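Local coordinates for Mll5499 protein (Mesorhizobium loti, PDB 3BDE) that is of unknown function but belongs to the stress-responsive alpha/beta-barrel (Dabb) family and forms a homodimer with a ferredoxin-like fold, at residues Arg40-Ala45 and Phe58-Gln63; Phe74-Ala79 and Thr85-His90; Asp99-Val102 and Lys107-Glu110. One frame throughout, in Å; residues are numbered along the deposited sequence. Where two conformers were deposited one is given.

Contact 1: Arg40-Ala45 and Phe58-Gln63. With EDO (1,2-ethanediol), chain G.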
# COMPACT_ATOMS: atom_id res chain seq x y z
N ARG A 40 -8.15 15.89 -13.97
CA ARG A 40 -7.15 15.97 -15.03
C ARG A 40 -5.80 15.36 -14.63
O ARG A 40 -5.17 14.66 -15.44
CB ARG A 40 -7.03 17.43 -15.45
CG ARG A 40 -6.27 17.76 -16.68
CD ARG A 40 -6.96 18.97 -17.35
NE ARG A 40 -7.12 20.05 -16.37
CZ ARG A 40 -8.19 20.83 -16.19
NH1 ARG A 40 -9.34 20.68 -16.86
NH2 ARG A 40 -8.12 21.77 -15.24
N PHE A 41 -5.36 15.60 -13.38
CA PHE A 41 -4.11 14.99 -12.89
C PHE A 41 -4.24 13.45 -12.91
O PHE A 41 -3.36 12.76 -13.43
CB PHE A 41 -3.77 15.47 -11.46
CG PHE A 41 -2.53 14.85 -10.90
CD1 PHE A 41 -2.61 13.62 -10.20
CD2 PHE A 41 -1.29 15.45 -11.07
CE1 PHE A 41 -1.46 13.01 -9.70
CE2 PHE A 41 -0.13 14.85 -10.57
CZ PHE A 41 -0.21 13.64 -9.88
N LEU A 42 -5.34 12.94 -12.38
CA LEU A 42 -5.59 11.50 -12.30
C LEU A 42 -5.72 10.82 -13.71
O LEU A 42 -5.08 9.79 -14.00
CB LEU A 42 -6.84 11.24 -11.44
CG LEU A 42 -6.74 11.68 -9.98
CD1 LEU A 42 -8.10 11.56 -9.30
CD2 LEU A 42 -5.66 10.87 -9.23
N VAL A 43 -6.52 11.45 -14.57
CA VAL A 43 -6.76 10.98 -15.95
C VAL A 43 -5.45 10.98 -16.74
O VAL A 43 -5.09 9.96 -17.31
CB VAL A 43 -7.89 11.79 -16.64
CG1 VAL A 43 -8.07 11.39 -18.09
CG2 VAL A 43 -9.19 11.59 -15.87
N ASP A 44 -4.69 12.07 -16.66
CA ASP A 44 -3.41 12.17 -17.39
C ASP A 44 -2.32 11.25 -16.83
O ASP A 44 -1.57 10.65 -17.61
CB ASP A 44 -2.91 13.61 -17.43
CG ASP A 44 -3.88 14.56 -18.17
OD1 ASP A 44 -4.79 14.10 -18.89
OD2 ASP A 44 -3.75 15.78 -17.99
N ALA A 45 -2.24 11.12 -15.51
CA ALA A 45 -1.27 10.20 -14.87
C ALA A 45 -1.48 8.76 -15.34
O ALA A 45 -0.53 8.04 -15.71
CB ALA A 45 -1.39 10.27 -13.34
N PHE A 58 -1.32 -1.27 -13.27
CA PHE A 58 -1.41 0.11 -12.80
C PHE A 58 -2.84 0.36 -12.30
O PHE A 58 -3.81 0.17 -13.06
CB PHE A 58 -1.06 1.10 -13.90
CG PHE A 58 -1.07 2.53 -13.44
CD1 PHE A 58 -2.24 3.29 -13.52
CD2 PHE A 58 0.08 3.12 -12.90
CE1 PHE A 58 -2.27 4.60 -13.07
CE2 PHE A 58 0.05 4.44 -12.44
CZ PHE A 58 -1.13 5.18 -12.55
N GLU A 59 -2.96 0.77 -11.03
CA GLU A 59 -4.26 1.05 -10.42
C GLU A 59 -4.27 2.41 -9.73
O GLU A 59 -3.31 2.78 -9.07
CB GLU A 59 -4.65 -0.05 -9.43
CG GLU A 59 -4.87 -1.40 -10.08
CD GLU A 59 -5.40 -2.48 -9.14
OE1 GLU A 59 -5.82 -2.17 -8.00
OE2 GLU A 59 -5.39 -3.66 -9.55
N GLN A 60 -5.38 3.13 -9.91
CA GLN A 60 -5.60 4.40 -9.23
C GLN A 60 -6.59 4.07 -8.14
O GLN A 60 -7.63 3.44 -8.39
CB GLN A 60 -6.13 5.46 -10.16
CG GLN A 60 -5.10 5.80 -11.20
CD GLN A 60 -5.53 6.93 -12.06
OE1 GLN A 60 -6.65 6.93 -12.56
NE2 GLN A 60 -4.62 7.91 -12.29
N LEU A 61 -6.30 4.60 -6.95
CA LEU A 61 -7.04 4.30 -5.75
C LEU A 61 -7.42 5.53 -4.97
O LEU A 61 -6.72 6.55 -5.05
CB LEU A 61 -6.15 3.41 -4.88
CG LEU A 61 -5.60 2.12 -5.52
CD1 LEU A 61 -4.44 1.56 -4.73
CD2 LEU A 61 -6.71 1.09 -5.75
N ARG A 62 -8.50 5.42 -4.19
CA ARG A 62 -8.89 6.45 -3.25
C ARG A 62 -8.45 5.88 -1.90
O ARG A 62 -8.77 4.73 -1.60
CB ARG A 62 -10.40 6.67 -3.30
CG ARG A 62 -10.88 7.87 -2.55
CD ARG A 62 -12.38 8.11 -2.75
NE ARG A 62 -12.74 8.51 -4.13
CZ ARG A 62 -12.54 9.72 -4.66
NH1 ARG A 62 -11.94 10.70 -3.97
NH2 ARG A 62 -12.91 9.95 -5.92
N GLN A 63 -7.75 6.67 -1.09
CA GLN A 63 -7.28 6.24 0.25
C GLN A 63 -8.41 6.59 1.21
O GLN A 63 -8.79 7.74 1.27
CB GLN A 63 -5.96 6.92 0.61
CG GLN A 63 -5.14 6.27 1.77
CD GLN A 63 -5.79 6.31 3.14
OE1 GLN A 63 -5.95 5.27 3.78
NE2 GLN A 63 -6.16 7.50 3.61
C1 EDO G . -10.48 24.16 -14.02
O1 EDO G . -10.93 23.76 -15.33
C2 EDO G . -11.34 25.25 -13.38
O2 EDO G . -12.72 25.15 -13.77
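Leu42 and Gln60 mark the closest backbone approach, their CA atoms 7.7 Å apart, where helix segment 40-45 lies nearly antiparallel to strand 58-63: the axes of these short segments run at 163° in their N-to-C directions and come within 10.2 Å. That spacing is bridged mainly by one long polar side chain. Gln60 CG stands anti to the carbonyl carbon and the chain is extended beyond it, which carries the amide across to the helix. There Gln60 NE2 donates to Leu42 O at 2.6 Å, a short and nearly straight bond (N-H...O 171°). The acceptor lies almost in the amide plane of Gln60, whereas the donor sits 30° out of the carbonyl plane of Leu42. The same nitrogen, Gln60 NE2, lies 4.1 Å from both Leu42 CB and Ala45 CB. An alanine at this strand position would remove the amide, and Leu42 O would probably lose this side-chain donor while a gap opened beside Ala45. Two residues earlier on the strand, Phe58 CZ lies 4.3 Å from Ala45 O, which meets the ring obliquely. Leu116 of the second subunit packs on both Leu42 and Gln60, and residues 61-63 form an antiparallel ladder with a strand of that subunit. The helix therefore meets an edge strand of its own chain's sheet just where the sheet continues into the partner, a helix-on-sheet layer of the ferredoxin-like fold in a Dabb-family homodimer.

Contact 2: Phe74-Ala79 and Thr85-His90. With EDO (1,2-ethanediol), chain E; EDO (1,2-ethanediol), chain K; EDO (1,2-ethanediol), chain D.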
# COMPACT_ATOMS: atom_id res chain seq x y z
N PHE A 74 -1.46 5.45 -6.07
CA PHE A 74 -1.19 4.72 -7.32
C PHE A 74 -0.43 3.47 -6.90
O PHE A 74 0.40 3.54 -5.98
CB PHE A 74 -0.32 5.48 -8.34
CG PHE A 74 -0.88 6.76 -8.87
CD1 PHE A 74 -2.26 7.01 -8.97
CD2 PHE A 74 -0.00 7.67 -9.43
CE1 PHE A 74 -2.72 8.21 -9.55
CE2 PHE A 74 -0.44 8.85 -10.02
CZ PHE A 74 -1.80 9.12 -10.09
N SER A 75 -0.78 2.35 -7.51
CA SER A 75 -0.14 1.06 -7.30
C SER A 75 0.18 0.46 -8.65
O SER A 75 -0.59 0.61 -9.59
CB SER A 75 -1.07 0.14 -6.53
OG SER A 75 -0.47 -1.10 -6.32
N MSE A 76 1.33 -0.19 -8.74
CA MSE A 76 1.72 -0.91 -9.97
C MSE A 76 2.76 -1.96 -9.59
O MSE A 76 3.41 -1.86 -8.54
CB MSE A 76 2.27 0.06 -11.03
CG MSE A 76 3.62 0.68 -10.67
SE MSE A 76 3.92 2.39 -11.51
CE MSE A 76 2.79 3.53 -10.38
N GLU A 77 3.01 -2.89 -10.50
CA GLU A 77 3.97 -3.97 -10.28
C GLU A 77 4.98 -4.05 -11.42
O GLU A 77 4.64 -3.80 -12.59
CB GLU A 77 3.24 -5.28 -10.13
CG GLU A 77 2.36 -5.29 -8.85
CD GLU A 77 1.63 -6.59 -8.62
OE1 GLU A 77 1.82 -7.57 -9.35
OE2 GLU A 77 0.83 -6.62 -7.68
N PHE A 78 6.20 -4.38 -11.04
CA PHE A 78 7.34 -4.56 -11.96
C PHE A 78 7.86 -5.98 -11.76
O PHE A 78 7.82 -6.52 -10.64
CB PHE A 78 8.45 -3.53 -11.68
CG PHE A 78 8.01 -2.13 -11.89
CD1 PHE A 78 7.90 -1.63 -13.18
CD2 PHE A 78 7.68 -1.32 -10.80
CE1 PHE A 78 7.49 -0.36 -13.40
CE2 PHE A 78 7.23 -0.04 -11.02
CZ PHE A 78 7.14 0.44 -12.33
N ALA A 79 8.30 -6.60 -12.86
CA ALA A 79 8.85 -7.95 -12.83
C ALA A 79 10.08 -8.04 -11.92
O ALA A 79 10.28 -9.04 -11.24
CB ALA A 79 9.23 -8.42 -14.24
N THR A 85 13.63 0.46 -12.24
CA THR A 85 14.60 1.51 -12.57
C THR A 85 14.37 2.08 -13.99
O THR A 85 14.48 3.28 -14.18
CB THR A 85 16.03 0.98 -12.35
OG1 THR A 85 16.20 0.72 -10.94
CG2 THR A 85 17.08 1.98 -12.82
N ARG A 86 14.09 1.20 -14.95
CA ARG A 86 13.81 1.59 -16.34
C ARG A 86 12.53 2.43 -16.47
O ARG A 86 12.49 3.33 -17.28
CB ARG A 86 13.80 0.35 -17.25
CG ARG A 86 15.22 -0.18 -17.44
CD ARG A 86 15.22 -1.52 -18.13
NE ARG A 86 16.60 -2.00 -18.39
CZ ARG A 86 16.99 -3.27 -18.48
NH1 ARG A 86 16.17 -4.29 -18.26
NH2 ARG A 86 18.27 -3.54 -18.73
N TYR A 87 11.51 2.13 -15.66
CA TYR A 87 10.32 2.97 -15.58
C TYR A 87 10.69 4.35 -15.01
O TYR A 87 10.33 5.39 -15.57
CB TYR A 87 9.27 2.31 -14.67
CG TYR A 87 8.23 3.23 -14.09
CD1 TYR A 87 7.09 3.62 -14.84
CD2 TYR A 87 8.33 3.69 -12.78
CE1 TYR A 87 6.11 4.45 -14.26
CE2 TYR A 87 7.36 4.52 -12.20
CZ TYR A 87 6.25 4.88 -12.95
OH TYR A 87 5.30 5.69 -12.38
N ASN A 88 11.41 4.35 -13.89
CA ASN A 88 11.79 5.62 -13.22
C ASN A 88 12.54 6.56 -14.15
O ASN A 88 12.27 7.76 -14.16
CB ASN A 88 12.66 5.32 -11.99
CG ASN A 88 13.04 6.58 -11.22
OD1 ASN A 88 12.25 7.10 -10.43
ND2 ASN A 88 14.25 7.07 -11.45
N ASP A 89 13.46 5.99 -14.93
CA ASP A 89 14.32 6.74 -15.86
C ASP A 89 13.74 6.99 -17.24
O ASP A 89 14.36 7.68 -18.05
CB ASP A 89 15.67 6.02 -16.01
CG ASP A 89 16.48 6.00 -14.73
OD1 ASP A 89 16.07 6.60 -13.72
OD2 ASP A 89 17.56 5.36 -14.75
N HIS A 90 12.55 6.46 -17.52
CA HIS A 90 11.91 6.62 -18.83
C HIS A 90 11.60 8.10 -19.01
O HIS A 90 11.17 8.75 -18.05
CB HIS A 90 10.62 5.79 -18.93
CG HIS A 90 10.09 5.71 -20.33
ND1 HIS A 90 9.39 6.75 -20.91
CD2 HIS A 90 10.20 4.75 -21.27
CE1 HIS A 90 9.08 6.42 -22.15
NE2 HIS A 90 9.56 5.21 -22.40
C1 EDO E . 14.43 3.56 -9.27
O1 EDO E . 15.68 2.88 -9.43
C2 EDO E . 13.48 2.66 -8.50
O2 EDO E . 14.09 2.25 -7.26
C1 EDO K . 12.12 11.16 -12.38
O1 EDO K . 13.06 12.21 -12.63
C2 EDO K . 12.61 10.33 -11.21
O2 EDO K . 11.52 9.96 -10.36
C1 EDO D . 4.69 8.50 -10.16
O1 EDO D . 5.99 9.08 -10.09
C2 EDO D . 4.66 7.20 -9.38
O2 EDO D . 5.63 6.33 -9.97
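Tyr87 meets Met76 and Phe78 in the buried layer between sheet and helices of the ferredoxin-like fold, where a Met-aromatic contact lies beside an aromatic pair. Residue 76 is selenomethionine; its SE atom is 4.2 Å from the centroid of the Tyr87 ring, 31° off the ring normal, so the approach is oblique. The two side chains come from opposite directions, and SE lies nearest the phenolic end, 3.7 Å from Tyr87 CZ. Phe78 takes the other end of the tyrosine: its CZ lies over a face of the Tyr87 ring, while its CE1 reaches Tyr87 CB at 3.5 Å. The ring planes stand at 45° with centroids 5.1 Å apart, an oblique aromatic pair. In the fold, this joins helix 81-88 to strand 72-78, the strand that precedes it in the chain; Leu49 of helix 36-50 and the ring of His93 also pack on Tyr87. Tyr87 CG is anti to the backbone N (chi1 159°), which directs the ring from the helix to the strand. At the ring edge, Tyr87 OH shares a hydrogen bond of 2.5 Å with O2 of an ethanediol, probably from the crystallisation liquor.

Contact 3: Asp99-Val102 and Lys107-Glu110. With EDO (1,2-ethanediol), chain H.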
# COMPACT_ATOMS: atom_id res chain seq x y z
N ASP A 99 6.90 17.98 -14.53
CA ASP A 99 5.84 18.86 -15.01
C ASP A 99 4.48 18.74 -14.35
O ASP A 99 3.71 19.72 -14.39
CB ASP A 99 5.67 18.67 -16.52
CG ASP A 99 6.94 19.01 -17.30
OD1 ASP A 99 7.80 19.75 -16.81
OD2 ASP A 99 7.06 18.56 -18.45
N ARG A 100 4.19 17.59 -13.74
CA ARG A 100 2.91 17.35 -13.08
C ARG A 100 3.02 17.02 -11.61
O ARG A 100 2.35 17.65 -10.80
CB ARG A 100 2.16 16.23 -13.79
CG ARG A 100 1.99 16.43 -15.30
CD ARG A 100 1.17 17.65 -15.68
NE ARG A 100 -0.25 17.54 -15.33
CZ ARG A 100 -1.19 16.97 -16.09
NH1 ARG A 100 -0.89 16.35 -17.20
NH2 ARG A 100 -2.44 16.99 -15.66
N TRP A 101 3.88 16.07 -11.26
CA TRP A 101 3.95 15.63 -9.85
C TRP A 101 4.46 16.74 -8.93
O TRP A 101 3.75 17.17 -8.03
CB TRP A 101 4.82 14.36 -9.71
CG TRP A 101 4.77 13.77 -8.37
CD1 TRP A 101 5.54 14.10 -7.33
CD2 TRP A 101 3.89 12.74 -7.93
NE1 TRP A 101 5.21 13.35 -6.23
CE2 TRP A 101 4.19 12.50 -6.56
CE3 TRP A 101 2.88 11.99 -8.54
CZ2 TRP A 101 3.51 11.55 -5.78
CZ3 TRP A 101 2.20 11.03 -7.77
CH2 TRP A 101 2.51 10.83 -6.40
N VAL A 102 5.68 17.20 -9.20
CA VAL A 102 6.31 18.24 -8.36
C VAL A 102 5.43 19.50 -8.19
O VAL A 102 5.27 19.93 -7.08
CB VAL A 102 7.75 18.57 -8.81
CG1 VAL A 102 8.30 19.79 -8.05
CG2 VAL A 102 8.65 17.38 -8.61
N LYS A 107 1.68 16.52 -0.82
CA LYS A 107 2.47 15.60 -0.01
C LYS A 107 2.26 14.16 -0.43
O LYS A 107 1.22 13.81 -1.01
CB LYS A 107 2.09 15.74 1.47
CG LYS A 107 0.58 15.67 1.71
CD LYS A 107 0.24 15.60 3.17
CE LYS A 107 -1.21 15.93 3.37
NZ LYS A 107 -1.61 15.58 4.75
N PHE A 108 3.24 13.32 -0.11
CA PHE A 108 3.16 11.91 -0.47
C PHE A 108 4.09 11.02 0.34
O PHE A 108 4.99 11.49 1.03
CB PHE A 108 3.44 11.73 -1.99
CG PHE A 108 4.89 11.93 -2.39
CD1 PHE A 108 5.39 13.21 -2.66
CD2 PHE A 108 5.74 10.84 -2.54
CE1 PHE A 108 6.76 13.39 -3.03
CE2 PHE A 108 7.11 11.03 -2.92
CZ PHE A 108 7.60 12.29 -3.15
N LEU A 109 3.84 9.72 0.24
CA LEU A 109 4.70 8.68 0.82
C LEU A 109 4.84 7.62 -0.26
O LEU A 109 3.84 7.27 -0.90
CB LEU A 109 4.04 8.00 2.02
CG LEU A 109 3.86 8.76 3.32
CD1 LEU A 109 2.91 8.01 4.26
CD2 LEU A 109 5.23 8.99 3.98
N GLU A 110 6.05 7.12 -0.46
CA GLU A 110 6.30 6.02 -1.37
C GLU A 110 6.44 4.79 -0.48
O GLU A 110 7.17 4.83 0.49
CB GLU A 110 7.59 6.19 -2.16
CG GLU A 110 7.52 7.16 -3.31
CD GLU A 110 8.78 7.12 -4.17
OE1 GLU A 110 9.17 6.02 -4.62
OE2 GLU A 110 9.36 8.21 -4.43
C1 EDO H . 5.26 22.96 -17.04
O1 EDO H . 6.15 21.96 -16.55
C2 EDO H . 3.92 22.35 -17.35
O2 EDO H . 3.41 21.63 -16.21
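The indole of Trp101 presents its edge to one face of the Phe108 ring in a T-shaped (edge-to-face) pair, the planes at 81° and the centroids of the five-membered ring and the phenyl ring 4.9 Å apart. At the edge of Phe108, near its plane, lies Glu110 CG, two residues along the same strand. Elsewhere around the indole, Phe27 of strand 21-29 makes a second edge-to-face pair, and Phe41 of helix 36-50 packs against it. The pair joins helix 91-104 to strand 105-115, which follows it directly and forms an outer strand of the chain's antiparallel sheet in this ferredoxin-like fold. Trp101 CG is anti to the backbone N (chi1 -172°), and from that position the indole extends away from the helix to the strand. Phe108 carries the rarer first torsion, with CG between the backbone N and the carbonyl carbon (chi1 73°); its CB points toward the helix. The touching is divided between two edge atoms of the indole. Trp101 CZ2 lies over the root of the phenylalanine, 3.7 Å from Phe108 CG. On the helix itself, a wider pi-type turn spans 99-101, and an ethanediol O2 donates to Asp99 O at 2.7 Å. The indole nitrogen Trp101 NE1 stands 3.5 Å above the Phe108 plane, displaced toward the rim, 3.6 Å from Phe108 CE1.

The three contacts come in series along the chain and all reach one antiparallel sheet, ordered 58-63, 72-78, 21-29, 105-115. Contact 1 uses one outer strand and contact 3 the other, with their centres about 12 Å apart; contact 2 uses strand 72-78, next to that of contact 1, and its centre is about 15 Å from each of the others. Helix 36-50 serves contact 1, while the successive helices 81-88 and 91-104 serve contacts 2 and 3. Asp44 OD2 and Arg100 NH2 form a 2.9 Å salt bridge between contacts 1 and 3, and Ala45 CB meets Phe74 CZ at 3.5 Å. Strand 58-63 continues the sheet into the second subunit, whereas contact 3 meets that subunit through Leu109.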